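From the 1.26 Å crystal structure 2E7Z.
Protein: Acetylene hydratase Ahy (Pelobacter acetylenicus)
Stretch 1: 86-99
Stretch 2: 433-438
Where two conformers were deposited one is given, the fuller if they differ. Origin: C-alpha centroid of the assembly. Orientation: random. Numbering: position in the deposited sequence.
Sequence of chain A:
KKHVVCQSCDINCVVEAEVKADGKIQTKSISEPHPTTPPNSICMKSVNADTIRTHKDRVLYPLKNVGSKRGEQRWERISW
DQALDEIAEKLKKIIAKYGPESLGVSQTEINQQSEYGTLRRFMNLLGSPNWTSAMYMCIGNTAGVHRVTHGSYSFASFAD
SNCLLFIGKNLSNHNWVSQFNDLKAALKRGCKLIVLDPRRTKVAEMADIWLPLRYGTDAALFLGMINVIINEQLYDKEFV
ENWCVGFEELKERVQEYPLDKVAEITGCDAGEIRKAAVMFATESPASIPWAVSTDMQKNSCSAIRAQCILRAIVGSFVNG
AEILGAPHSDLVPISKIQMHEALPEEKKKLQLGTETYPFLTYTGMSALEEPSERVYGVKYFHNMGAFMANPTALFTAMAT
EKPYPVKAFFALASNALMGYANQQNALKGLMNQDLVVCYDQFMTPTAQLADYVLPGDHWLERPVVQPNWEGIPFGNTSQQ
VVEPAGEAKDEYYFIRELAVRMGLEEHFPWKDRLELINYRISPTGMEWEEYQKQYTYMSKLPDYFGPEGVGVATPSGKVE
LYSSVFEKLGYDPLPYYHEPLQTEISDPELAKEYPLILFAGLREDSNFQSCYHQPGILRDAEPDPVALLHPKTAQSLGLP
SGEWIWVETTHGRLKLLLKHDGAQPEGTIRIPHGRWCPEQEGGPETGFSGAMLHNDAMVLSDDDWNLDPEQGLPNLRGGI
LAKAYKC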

# COMPACT_ATOMS: atom_id res chain seq x y z
N GLU A 86 20.84 24.45 -1.53
CA GLU A 86 20.79 24.26 -2.98
C GLU A 86 19.45 23.73 -3.45
O GLU A 86 18.94 24.15 -4.48
N ILE A 87 18.89 22.80 -2.68
CA ILE A 87 17.57 22.26 -3.00
C ILE A 87 16.54 23.40 -3.01
O ILE A 87 15.74 23.54 -3.96
N ALA A 88 16.56 24.26 -1.98
CA ALA A 88 15.61 25.36 -1.89
C ALA A 88 15.80 26.36 -3.04
O ALA A 88 14.83 26.81 -3.66
N GLU A 89 17.06 26.69 -3.33
CA GLU A 89 17.34 27.61 -4.41
C GLU A 89 16.79 27.09 -5.75
O GLU A 89 16.15 27.82 -6.50
N LYS A 90 17.06 25.81 -6.03
CA LYS A 90 16.60 25.22 -7.29
C LYS A 90 15.07 25.07 -7.33
O LYS A 90 14.45 25.34 -8.36
N LEU A 91 14.47 24.65 -6.22
CA LEU A 91 13.02 24.54 -6.16
C LEU A 91 12.34 25.90 -6.36
O LEU A 91 11.32 26.00 -7.04
N LYS A 92 12.89 26.96 -5.77
CA LYS A 92 12.33 28.30 -5.99
C LYS A 92 12.32 28.67 -7.47
O LYS A 92 11.34 29.21 -7.97
N LYS A 93 13.42 28.38 -8.16
CA LYS A 93 13.50 28.67 -9.60
C LYS A 93 12.48 27.86 -10.40
O LYS A 93 11.83 28.38 -11.31
N ILE A 94 12.35 26.58 -10.04
CA ILE A 94 11.41 25.71 -10.71
C ILE A 94 9.96 26.20 -10.51
O ILE A 94 9.16 26.30 -11.46
N ILE A 95 9.63 26.53 -9.26
CA ILE A 95 8.28 27.01 -8.93
C ILE A 95 7.99 28.37 -9.57
O ILE A 95 6.89 28.62 -10.01
N ALA A 96 8.99 29.23 -9.65
CA ALA A 96 8.77 30.53 -10.30
C ALA A 96 8.44 30.35 -11.78
O ALA A 96 7.68 31.12 -12.34
N LYS A 97 9.04 29.35 -12.41
CA LYS A 97 8.88 29.13 -13.85
C LYS A 97 7.63 28.31 -14.15
O LYS A 97 6.91 28.60 -15.10
N TYR A 98 7.38 27.29 -13.33
CA TYR A 98 6.38 26.30 -13.67
C TYR A 98 5.22 26.21 -12.66
O TYR A 98 4.31 25.38 -12.83
N GLY A 99 5.26 27.03 -11.61
CA GLY A 99 4.19 26.97 -10.61
C GLY A 99 4.50 25.94 -9.53
O GLY A 99 5.28 25.02 -9.73
N GLN A 433 13.26 15.67 -15.26
CA GLN A 433 13.22 16.55 -14.09
C GLN A 433 14.38 17.52 -14.05
O GLN A 433 15.47 17.20 -14.51
N ASP A 434 14.11 18.71 -13.51
CA ASP A 434 15.17 19.68 -13.22
C ASP A 434 15.75 19.48 -11.81
O ASP A 434 16.90 19.82 -11.57
N LEU A 435 14.98 18.87 -10.91
CA LEU A 435 15.43 18.61 -9.54
C LEU A 435 14.82 17.32 -9.04
O LEU A 435 13.60 17.19 -9.05
N VAL A 436 15.66 16.40 -8.59
CA VAL A 436 15.20 15.16 -7.94
C VAL A 436 15.92 15.03 -6.62
O VAL A 436 17.17 15.14 -6.56
N VAL A 437 15.16 14.85 -5.55
CA VAL A 437 15.73 14.62 -4.22
C VAL A 437 15.24 13.27 -3.72
O VAL A 437 14.03 13.00 -3.78
N CYS A 438 16.15 12.42 -3.27
CA CYS A 438 15.80 11.10 -2.76
C CYS A 438 16.22 10.97 -1.32
O CYS A 438 17.42 11.07 -1.05

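Gln433 opens the stretch with its CA-to-CB bond sideways to the helix and makes no contact with it. Asp434 (chi1 -70°, m) points toward the helix, and both its backbone and its side chain are used. Its carbonyl accepts the one direct hydrogen bond between the stretches, Lys90 NZ to Asp434 O at 2.8 Å; Lys90 reaches it from a t chi1 with chi2 and chi3 between wells, in the conformer given of two. Asp434 CB lies 3.7 Å from Ile94 CD1. The carboxylate is tied to the helix end through water 1, which donates to Asp434 OD2 (2.8 Å) and to Tyr98 OH (2.9 Å); Asp434 OD2 also sits 3.9 Å from Tyr98 CE2, oblique to a ring set by chi1 m.

Leu435 (t, p) points toward the helix and has the largest covered area, 89 Å². Its CB meets Ile94 CD1 at 3.5 Å and Lys90 CG at 4.0 Å, while Leu435 CD2 lies 4.2 Å from both Ile87 CG2 and Leu91 CB. Ile87 and Ile94 are both m, t. Strand alternation then takes Val436 out of reach and returns Val437 (t) toward the helix, where its CG2 packs 3.9 Å from Ile87 CD1. Cys438 is again out of reach.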

# COMPACT_ATOMS: atom_id res chain seq x y z
CB GLU A 86 21.93 23.34 -3.44
CG GLU A 86 23.29 24.01 -3.24
CD GLU A 86 24.47 23.16 -3.71
OE1 GLU A 86 24.26 22.11 -4.36
OE2 GLU A 86 25.64 23.54 -3.43
CB ILE A 87 17.21 21.12 -2.05
CG1 ILE A 87 18.06 19.89 -2.36
CG2 ILE A 87 15.73 20.76 -2.16
CD1 ILE A 87 18.08 18.85 -1.23
CB ALA A 88 15.73 26.07 -0.54
CB GLU A 89 18.84 27.86 -4.53
CG GLU A 89 19.22 28.77 -5.70
CD GLU A 89 20.72 28.81 -5.96
OE1 GLU A 89 21.47 27.95 -5.41
OE2 GLU A 89 21.16 29.70 -6.72
CB LYS A 90 17.28 23.88 -7.55
CG LYS A 90 16.91 23.28 -8.90
CD LYS A 90 18.05 22.50 -9.55
CE LYS A 90 17.98 22.65 -11.07
NZ LYS A 90 18.90 21.75 -11.80
CB LEU A 91 12.61 23.95 -4.82
CG LEU A 91 11.12 23.69 -4.62
CD1 LEU A 91 10.64 22.70 -5.66
CD2 LEU A 91 10.91 23.18 -3.21
CB LYS A 92 13.12 29.36 -5.20
CG LYS A 92 12.81 29.35 -3.72
CD LYS A 92 13.82 30.22 -2.97
CE LYS A 92 13.55 30.19 -1.48
NZ LYS A 92 14.55 31.02 -0.74
CB LYS A 93 14.92 28.41 -10.13
CG LYS A 93 15.94 29.43 -9.64
CD LYS A 93 17.37 29.00 -10.02
CE LYS A 93 17.67 29.20 -11.51
NZ LYS A 93 17.45 30.62 -11.96
CB ILE A 94 11.61 24.25 -10.26
CG1 ILE A 94 12.95 23.73 -10.81
CG2 ILE A 94 10.44 23.38 -10.73
CD1 ILE A 94 13.40 22.44 -10.14
CB ILE A 95 8.03 27.05 -7.39
CG1 ILE A 95 7.96 25.62 -6.85
CG2 ILE A 95 6.75 27.87 -7.04
CD1 ILE A 95 7.86 25.58 -5.32
CB ALA A 96 9.99 31.40 -10.14
CB LYS A 97 10.12 28.43 -14.43
CG LYS A 97 10.09 28.19 -15.93
CD LYS A 97 11.46 27.74 -16.41
CE LYS A 97 11.48 27.49 -17.91
NZ LYS A 97 12.85 27.08 -18.41
CB TYR A 98 7.07 24.95 -13.77
CG TYR A 98 8.06 24.81 -14.89
CD1 TYR A 98 7.62 24.70 -16.22
CD2 TYR A 98 9.42 24.68 -14.63
CE1 TYR A 98 8.51 24.50 -17.27
CE2 TYR A 98 10.31 24.49 -15.66
CZ TYR A 98 9.85 24.38 -16.97
OH TYR A 98 10.73 24.14 -18.02
CB GLN A 433 13.20 15.73 -12.78
CG GLN A 433 11.98 14.83 -12.63
CD GLN A 433 10.70 15.64 -12.82
OE1 GLN A 433 10.29 16.36 -11.93
NE2 GLN A 433 10.10 15.54 -14.01
CB ASP A 434 14.62 21.10 -13.36
CG ASP A 434 14.31 21.47 -14.78
OD1 ASP A 434 14.96 20.93 -15.70
OD2 ASP A 434 13.41 22.31 -14.96
CB LEU A 435 15.03 19.74 -8.59
CG LEU A 435 15.32 19.55 -7.10
CD1 LEU A 435 16.82 19.48 -6.81
CD2 LEU A 435 14.74 20.69 -6.29
CB VAL A 436 15.45 13.92 -8.82
CG1 VAL A 436 15.11 12.60 -8.11
CG2 VAL A 436 14.73 14.07 -10.14
CB VAL A 437 15.28 15.72 -3.25
CG1 VAL A 437 15.75 15.43 -1.81
CG2 VAL A 437 15.71 17.13 -3.73
CB CYS A 438 16.38 9.99 -3.65
SG CYS A 438 15.93 8.34 -3.10
O HOH W 1 12.97 22.34 -17.74